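Local coordinates for protein Beta/alpha-amylase (Paenibacillus polymyxa, PDB 3VOC) that removes successive maltose units from the non-reducing ends of alpha-1,4-glucan chains, through this family 14 beta-amylase domain of a longer beta/alpha-amylase precursor, at residues 202-205 and 206-209; 190-193 and 194-197; 243-246 and 247-251. All coordinates share one frame; numbering follows the deposited sequence.

Contact 1. Residues 202-205 and 206-209; sequences YGSL and DKIN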
loop_
_atom_site.group_PDB
_atom_site.type_symbol
_atom_site.label_atom_id
_atom_site.label_comp_id
_atom_site.label_asym_id
_atom_site.label_seq_id
_atom_site.Cartn_x
_atom_site.Cartn_y
_atom_site.Cartn_z
ATOM N N TYR A 202 -24.206 18.270 -5.704
ATOM C CA TYR A 202 -25.644 18.498 -5.849
ATOM C C TYR A 202 -26.032 19.963 -5.941
ATOM O O TYR A 202 -27.065 20.282 -6.538
ATOM C CB TYR A 202 -26.416 17.787 -4.747
ATOM C CG TYR A 202 -26.260 16.301 -4.862
ATOM C CD1 TYR A 202 -26.824 15.609 -5.940
ATOM C CD2 TYR A 202 -25.528 15.575 -3.912
ATOM C CE1 TYR A 202 -26.673 14.247 -6.072
ATOM C CE2 TYR A 202 -25.376 14.199 -4.033
ATOM C CZ TYR A 202 -25.950 13.547 -5.116
ATOM O OH TYR A 202 -25.827 12.190 -5.239
ATOM N N GLY A 203 -25.202 20.838 -5.359
ATOM C CA GLY A 203 -25.342 22.281 -5.523
ATOM C C GLY A 203 -25.844 23.054 -4.318
ATOM O O GLY A 203 -25.621 24.243 -4.230
ATOM N N SER A 204 -26.528 22.387 -3.388
ATOM C CA SER A 204 -27.049 23.069 -2.202
ATOM C C SER A 204 -27.500 22.026 -1.209
ATOM O O SER A 204 -27.644 20.869 -1.556
ATOM C CB SER A 204 -28.236 23.968 -2.559
ATOM O OG SER A 204 -29.322 23.175 -3.021
ATOM N N LEU A 205 -27.723 22.437 0.031
ATOM C CA LEU A 205 -28.207 21.515 1.035
ATOM C C LEU A 205 -29.534 20.881 0.598
ATOM O O LEU A 205 -29.769 19.688 0.792
ATOM C CB LEU A 205 -28.391 22.261 2.354
ATOM C CG LEU A 205 -28.991 21.439 3.503
ATOM C CD1 LEU A 205 -28.036 20.331 3.955
ATOM C CD2 LEU A 205 -29.279 22.406 4.606
ATOM N N ASP A 206 -30.410 21.680 0.006
ATOM C CA ASP A 206 -31.738 21.173 -0.359
ATOM C C ASP A 206 -31.638 20.145 -1.480
ATOM O O ASP A 206 -32.393 19.170 -1.511
ATOM C CB ASP A 206 -32.670 22.319 -0.755
ATOM C CG ASP A 206 -33.153 23.132 0.448
ATOM O OD1 ASP A 206 -33.357 22.553 1.532
ATOM O OD2 ASP A 206 -33.340 24.363 0.295
ATOM N N LYS A 207 -30.707 20.365 -2.402
ATOM C CA LYS A 207 -30.467 19.386 -3.465
ATOM C C LYS A 207 -29.800 18.104 -2.959
ATOM O O LYS A 207 -30.010 17.032 -3.525
ATOM C CB LYS A 207 -29.732 20.027 -4.642
ATOM C CG LYS A 207 -30.689 20.920 -5.467
ATOM C CD LYS A 207 -29.942 21.844 -6.368
ATOM C CE LYS A 207 -30.862 22.487 -7.385
ATOM N NZ LYS A 207 -30.070 23.473 -8.197
ATOM N N ILE A 208 -29.022 18.225 -1.878
ATOM C CA ILE A 208 -28.469 17.045 -1.192
ATOM C C ILE A 208 -29.601 16.238 -0.561
ATOM O O ILE A 208 -29.695 15.022 -0.764
ATOM C CB ILE A 208 -27.391 17.416 -0.129
ATOM C CG1 ILE A 208 -26.147 18.003 -0.806
ATOM C CG2 ILE A 208 -26.988 16.181 0.676
ATOM C CD1 ILE A 208 -25.175 18.746 0.155
ATOM N N ASN A 209 -30.479 16.919 0.178
ATOM C CA ASN A 209 -31.684 16.280 0.718
ATOM C C ASN A 209 -32.517 15.601 -0.377
ATOM O O ASN A 209 -33.012 14.492 -0.179
ATOM C CB ASN A 209 -32.559 17.303 1.456
ATOM C CG ASN A 209 -32.063 17.606 2.872
ATOM O OD1 ASN A 209 -31.346 16.812 3.498
ATOM N ND2 ASN A 209 -32.467 18.760 3.389
#
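The ring of Tyr202 is approached obliquely by Ile208 CG1 and by the carbonyl O of Lys207. Tyr202 CD2 lies 4.0 Å from Ile208 CG1, and the two side chains cross at about a right angle. A second flat group, the amide of Asn209, has its CG 3.7 Å from Leu205 O. The motif is a helix-to-helix turn with an N-cap. Tyr202 ends helix 188-202, Gly203 leaves helical geometry with a positive phi of 108°, and Ser204 caps helix 205-212. Ser204 OG accepts from Lys207 N at 3.2 Å, with an N-H...O angle of 159°. A chi1 of 65° sets this hydroxyl between the backbone N and the carbonyl carbon of Ser204, facing the first turn. Two backbone bonds start the helix: Ile208 N to Ser204 O at 3.0 Å, and Asn209 N to Leu205 O at 2.9 Å.

Lys207 runs extended beyond CG, alongside the turn. Its CB and CD lie against both Tyr202 O and the capping hydroxyl. Several polar ends are held from outside. Asn209 OD1 and ND2 bond Thr214 OG1 and Leu216 O, and Asp206 OD2 bonds a glycerol, probably from the crystallisation liquor. Leu205 and Ile208 both rest on Leu219. Lys207 CD comes to 3.3 Å from Tyr202 O, while Ser204 OG is 3.7 Å from the same CD.

Contact 2. Residues 190-193 and 194-197; sequences AKNA and FRTA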
loop_
_atom_site.group_PDB
_atom_site.type_symbol
_atom_site.label_atom_id
_atom_site.label_comp_id
_atom_site.label_asym_id
_atom_site.label_seq_id
_atom_site.Cartn_x
_atom_site.Cartn_y
_atom_site.Cartn_z
ATOM N N ALA A 190 -11.809 15.958 7.161
ATOM C CA ALA A 190 -12.483 14.922 6.366
ATOM C C ALA A 190 -13.987 15.165 6.311
ATOM O O ALA A 190 -14.591 15.088 5.237
ATOM C CB ALA A 190 -12.176 13.531 6.914
ATOM N N LYS A 191 -14.586 15.480 7.462
ATOM C CA LYS A 191 -16.026 15.731 7.503
ATOM C C LYS A 191 -16.390 16.923 6.624
ATOM O O LYS A 191 -17.364 16.864 5.871
ATOM C CB LYS A 191 -16.527 15.923 8.933
ATOM C CG LYS A 191 -16.489 14.626 9.763
ATOM C CD LYS A 191 -17.169 14.765 11.114
ATOM C CE LYS A 191 -16.490 15.777 11.989
ATOM N NZ LYS A 191 -17.061 15.819 13.395
ATOM N N ASN A 192 -15.588 17.979 6.694
ATOM C CA ASN A 192 -15.815 19.150 5.853
ATOM C C ASN A 192 -15.559 18.897 4.366
ATOM O O ASN A 192 -16.267 19.427 3.501
ATOM C CB ASN A 192 -15.021 20.339 6.385
ATOM C CG ASN A 192 -15.730 21.012 7.563
ATOM O OD1 ASN A 192 -16.969 21.041 7.622
ATOM N ND2 ASN A 192 -14.960 21.558 8.492
ATOM N N ALA A 193 -14.574 18.059 4.067
ATOM C CA ALA A 193 -14.303 17.697 2.683
ATOM C C ALA A 193 -15.479 16.922 2.091
ATOM O O ALA A 193 -15.837 17.132 0.938
ATOM C CB ALA A 193 -13.013 16.892 2.572
ATOM N N PHE A 194 -16.085 16.036 2.885
ATOM C CA PHE A 194 -17.278 15.309 2.428
ATOM C C PHE A 194 -18.460 16.263 2.229
ATOM O O PHE A 194 -19.168 16.164 1.227
ATOM C CB PHE A 194 -17.640 14.170 3.408
ATOM C CG PHE A 194 -18.878 13.353 3.013
ATOM C CD1 PHE A 194 -19.013 12.814 1.728
ATOM C CD2 PHE A 194 -19.886 13.099 3.952
ATOM C CE1 PHE A 194 -20.130 12.049 1.382
ATOM C CE2 PHE A 194 -21.022 12.320 3.618
ATOM C CZ PHE A 194 -21.142 11.798 2.334
ATOM N N ARG A 195 -18.675 17.183 3.175
ATOM C CA ARG A 195 -19.749 18.173 3.029
ATOM C C ARG A 195 -19.547 18.991 1.747
ATOM O O ARG A 195 -20.471 19.144 0.932
ATOM C CB ARG A 195 -19.799 19.110 4.254
ATOM C CG ARG A 195 -20.297 18.444 5.508
ATOM C CD ARG A 195 -19.982 19.248 6.769
ATOM N NE ARG A 195 -20.260 18.403 7.929
ATOM C CZ ARG A 195 -19.600 18.424 9.081
ATOM N NH1 ARG A 195 -18.584 19.265 9.264
ATOM N NH2 ARG A 195 -19.963 17.581 10.050
ATOM N N THR A 196 -18.335 19.510 1.570
ATOM C CA THR A 196 -17.994 20.310 0.394
ATOM C C THR A 196 -18.181 19.497 -0.891
ATOM O O THR A 196 -18.753 19.991 -1.877
ATOM C CB THR A 196 -16.561 20.879 0.498
ATOM O OG1 THR A 196 -16.434 21.595 1.723
ATOM C CG2 THR A 196 -16.256 21.836 -0.646
ATOM N N ALA A 197 -17.724 18.249 -0.879
ATOM C CA ALA A 197 -17.905 17.371 -2.036
ATOM C C ALA A 197 -19.392 17.192 -2.386
ATOM O O ALA A 197 -19.760 17.170 -3.576
ATOM C CB ALA A 197 -17.248 16.014 -1.790
HETATM O O HOH W 1 -18.254 18.538 12.219
#
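Arg195 lays its guanidinium over the base of the Lys191 side chain. Lys191 CB sits 3.7 Å above the guanidinium plane, shifted toward the rim. The two chains lie side by side and point the same way. The edge of the same guanidinium group serves polar partners. Arg195 NH1 donates to Asn192 OD1 at 2.9 Å, and OD1 lies nearly in the guanidinium plane. On the amide side the approach is different: NH1 stands 54° out of the carbonyl plane and does not use a lone pair directly. The two planes are 65° apart.

These are i to i+3 and i to i+4 contacts along one face of helix 188-202, in the region between barrel strands 153-156 and 275-279 of the TIM barrel. On another face, Ala193 and Ala197 meet Trp248 of helix 240-268. Regular backbone bonds run beneath the side chains, such as Arg195 N to Lys191 O at 3.0 Å. Asn192 O takes two bonds from Thr196, from N and from OG1, each 2.8 Å long. They arrive from opposite faces of the carbonyl plane. With chi1 at -54°, Thr196 OG1 folds back beside its own N, toward that oxygen.

Lys191 NZ forms a salt bridge with Glu188, and Arg195 NE bonds Ile222 O. The like-charged Lys191 NZ and Arg195 NH2 stay 4.8 Å apart. A water accepts from Arg195 NH2 at 2.9 Å and, weakly, from Lys191 NZ.

Contact 3. Residues 243-246 and 247-251; sequences KDFL and SWYQS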
loop_
_atom_site.group_PDB
_atom_site.type_symbol
_atom_site.label_atom_id
_atom_site.label_comp_id
_atom_site.label_asym_id
_atom_site.label_seq_id
_atom_site.Cartn_x
_atom_site.Cartn_y
_atom_site.Cartn_z
ATOM N N LYS A 243 -23.923 5.195 -0.795
ATOM C CA LYS A 243 -23.165 5.143 -2.038
ATOM C C LYS A 243 -22.374 6.420 -2.262
ATOM O O LYS A 243 -21.232 6.358 -2.678
ATOM C CB LYS A 243 -24.065 4.856 -3.252
ATOM C CG LYS A 243 -24.605 3.424 -3.302
ATOM C CD LYS A 243 -25.678 3.265 -4.393
ATOM C CE LYS A 243 -25.798 1.803 -4.849
ATOM N NZ LYS A 243 -25.956 0.847 -3.705
ATOM N N ASP A 244 -22.988 7.573 -2.001
ATOM C CA ASP A 244 -22.264 8.837 -2.068
ATOM C C ASP A 244 -21.089 8.875 -1.089
ATOM O O ASP A 244 -20.006 9.347 -1.438
ATOM C CB ASP A 244 -23.197 10.036 -1.816
ATOM C CG ASP A 244 -23.756 10.619 -3.099
ATOM O OD1 ASP A 244 -23.031 10.648 -4.117
ATOM O OD2 ASP A 244 -24.914 11.082 -3.098
ATOM N N PHE A 245 -21.305 8.411 0.144
ATOM C CA PHE A 245 -20.217 8.410 1.117
ATOM C C PHE A 245 -19.058 7.503 0.657
ATOM O O PHE A 245 -17.896 7.923 0.658
ATOM C CB PHE A 245 -20.662 7.994 2.531
ATOM C CG PHE A 245 -19.496 7.728 3.446
ATOM C CD1 PHE A 245 -18.695 8.785 3.882
ATOM C CD2 PHE A 245 -19.159 6.430 3.814
ATOM C CE1 PHE A 245 -17.588 8.562 4.683
ATOM C CE2 PHE A 245 -18.051 6.196 4.625
ATOM C CZ PHE A 245 -17.262 7.281 5.063
ATOM N N LEU A 246 -19.379 6.266 0.278
ATOM C CA LEU A 246 -18.345 5.300 -0.092
ATOM C C LEU A 246 -17.620 5.704 -1.353
ATOM O O LEU A 246 -16.414 5.508 -1.449
ATOM C CB LEU A 246 -18.938 3.897 -0.275
ATOM C CG LEU A 246 -19.258 3.117 0.992
ATOM C CD1 LEU A 246 -19.850 1.769 0.622
ATOM C CD2 LEU A 246 -18.007 2.939 1.860
ATOM N N SER A 247 -18.354 6.248 -2.331
ATOM C CA SER A 247 -17.718 6.747 -3.558
ATOM C C SER A 247 -16.753 7.891 -3.254
ATOM O O SER A 247 -15.625 7.924 -3.778
ATOM C CB SER A 247 -18.769 7.186 -4.584
ATOM O OG SER A 247 -18.142 7.618 -5.775
ATOM N N TRP A 248 -17.192 8.829 -2.410
ATOM C CA TRP A 248 -16.331 9.945 -2.016
ATOM C C TRP A 248 -15.099 9.450 -1.235
ATOM O O TRP A 248 -13.974 9.893 -1.460
ATOM C CB TRP A 248 -17.098 10.983 -1.170
ATOM C CG TRP A 248 -16.134 11.931 -0.483
ATOM C CD1 TRP A 248 -15.516 13.025 -1.042
ATOM C CD2 TRP A 248 -15.644 11.834 0.863
ATOM N NE1 TRP A 248 -14.685 13.620 -0.117
ATOM C CE2 TRP A 248 -14.750 12.914 1.061
ATOM C CE3 TRP A 248 -15.882 10.941 1.926
ATOM C CZ2 TRP A 248 -14.083 13.123 2.271
ATOM C CZ3 TRP A 248 -15.219 11.147 3.129
ATOM C CH2 TRP A 248 -14.339 12.246 3.297
ATOM N N TYR A 249 -15.345 8.535 -0.307
ATOM C CA TYR A 249 -14.311 7.973 0.558
ATOM C C TYR A 249 -13.205 7.365 -0.317
ATOM O O TYR A 249 -12.012 7.645 -0.117
ATOM C CB TYR A 249 -14.973 6.923 1.439
ATOM C CG TYR A 249 -14.165 6.380 2.598
ATOM C CD1 TYR A 249 -13.630 7.228 3.581
ATOM C CD2 TYR A 249 -13.983 4.999 2.740
ATOM C CE1 TYR A 249 -12.926 6.690 4.681
ATOM C CE2 TYR A 249 -13.279 4.464 3.816
ATOM C CZ TYR A 249 -12.753 5.309 4.780
ATOM O OH TYR A 249 -12.038 4.754 5.832
ATOM N N GLN A 250 -13.612 6.581 -1.314
ATOM C CA GLN A 250 -12.672 6.028 -2.296
ATOM C C GLN A 250 -12.018 7.112 -3.156
ATOM O O GLN A 250 -10.802 7.044 -3.403
ATOM C CB GLN A 250 -13.323 4.957 -3.182
ATOM C CG GLN A 250 -12.338 4.387 -4.230
ATOM C CD GLN A 250 -12.850 3.156 -4.947
ATOM O OE1 GLN A 250 -13.374 2.232 -4.324
ATOM N NE2 GLN A 250 -12.687 3.130 -6.275
ATOM N N SER A 251 -12.801 8.112 -3.589
ATOM C CA SER A 251 -12.265 9.199 -4.450
ATOM C C SER A 251 -11.071 9.962 -3.844
ATOM O O SER A 251 -10.173 10.414 -4.579
ATOM C CB SER A 251 -13.366 10.188 -4.890
ATOM O OG SER A 251 -13.679 11.111 -3.847
#
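Phe245 meets two aromatic side chains one turn on, Trp248 and Tyr249. With Tyr249 it forms a near-parallel pair that is slid apart. The planes are at 25°, the centroids are 5.2 Å apart, and the rings barely overlap. Phe245 CZ lies over one face of the Tyr249 ring, 3.9 Å from its CD1. Tyr249 CB in turn lies over one face of the Phe245 ring, toward its rim. With Trp248 the meeting is different. Phe245 CE1 comes to the indole edge, near its plane, at 3.8 Å from Trp248 CZ3. All three aromatics have CG anti to the backbone N, with chi1 168° for Phe245 and 166° for Trp248. Phe245 and Tyr249 point the same way, side by side, while Trp248 runs obliquely to Phe245.

The backbone beneath is regular alpha helix, part of the long helix 240-268 that leads to strand 275-279 of the TIM barrel. Tyr249 N bonds Phe245 O at 2.8 Å, and Gln250 N bonds Leu246 O at 3.0 Å. Phe245 O also lies in the plane of the indole, at its edge, 3.8 Å from Trp248 CE3.

Side-chain hydrogen bonds mostly reach outward. Ser247 OG bonds Arg307 NH1. Tyr249 OH is gripped by Ala299 O and Gln184 N, and Gln250 OE1 accepts from the N atoms of Tyr303 and Asp304. The bonds of Tyr249 and Gln250 satisfy buried polar ends. One bond stays local: Ser251 OG donates to Trp248 O at 2.7 Å.

The three contacts follow one another along the chain, on the same side of its centre. Contact 2 lies on helix 188-202, contact 1 at the turn that ends it, and contact 3 on helix 240-268. The centres of contacts 2 and 3 are about 11 Å apart, and Trp248 joins them. Its CH2 is 3.5 Å from Ala190 O, and its CD1 is 3.5 Å from Ala197 CB. Contacts 1 and 3, about 17 Å apart at their centres, meet where Tyr202 OH probably bonds Asp244 OD2 at 2.6 Å; Asp244 also pairs with Lys201. Contacts 1 and 2 do not touch. All three lie away from the active-site and calcium-site residues.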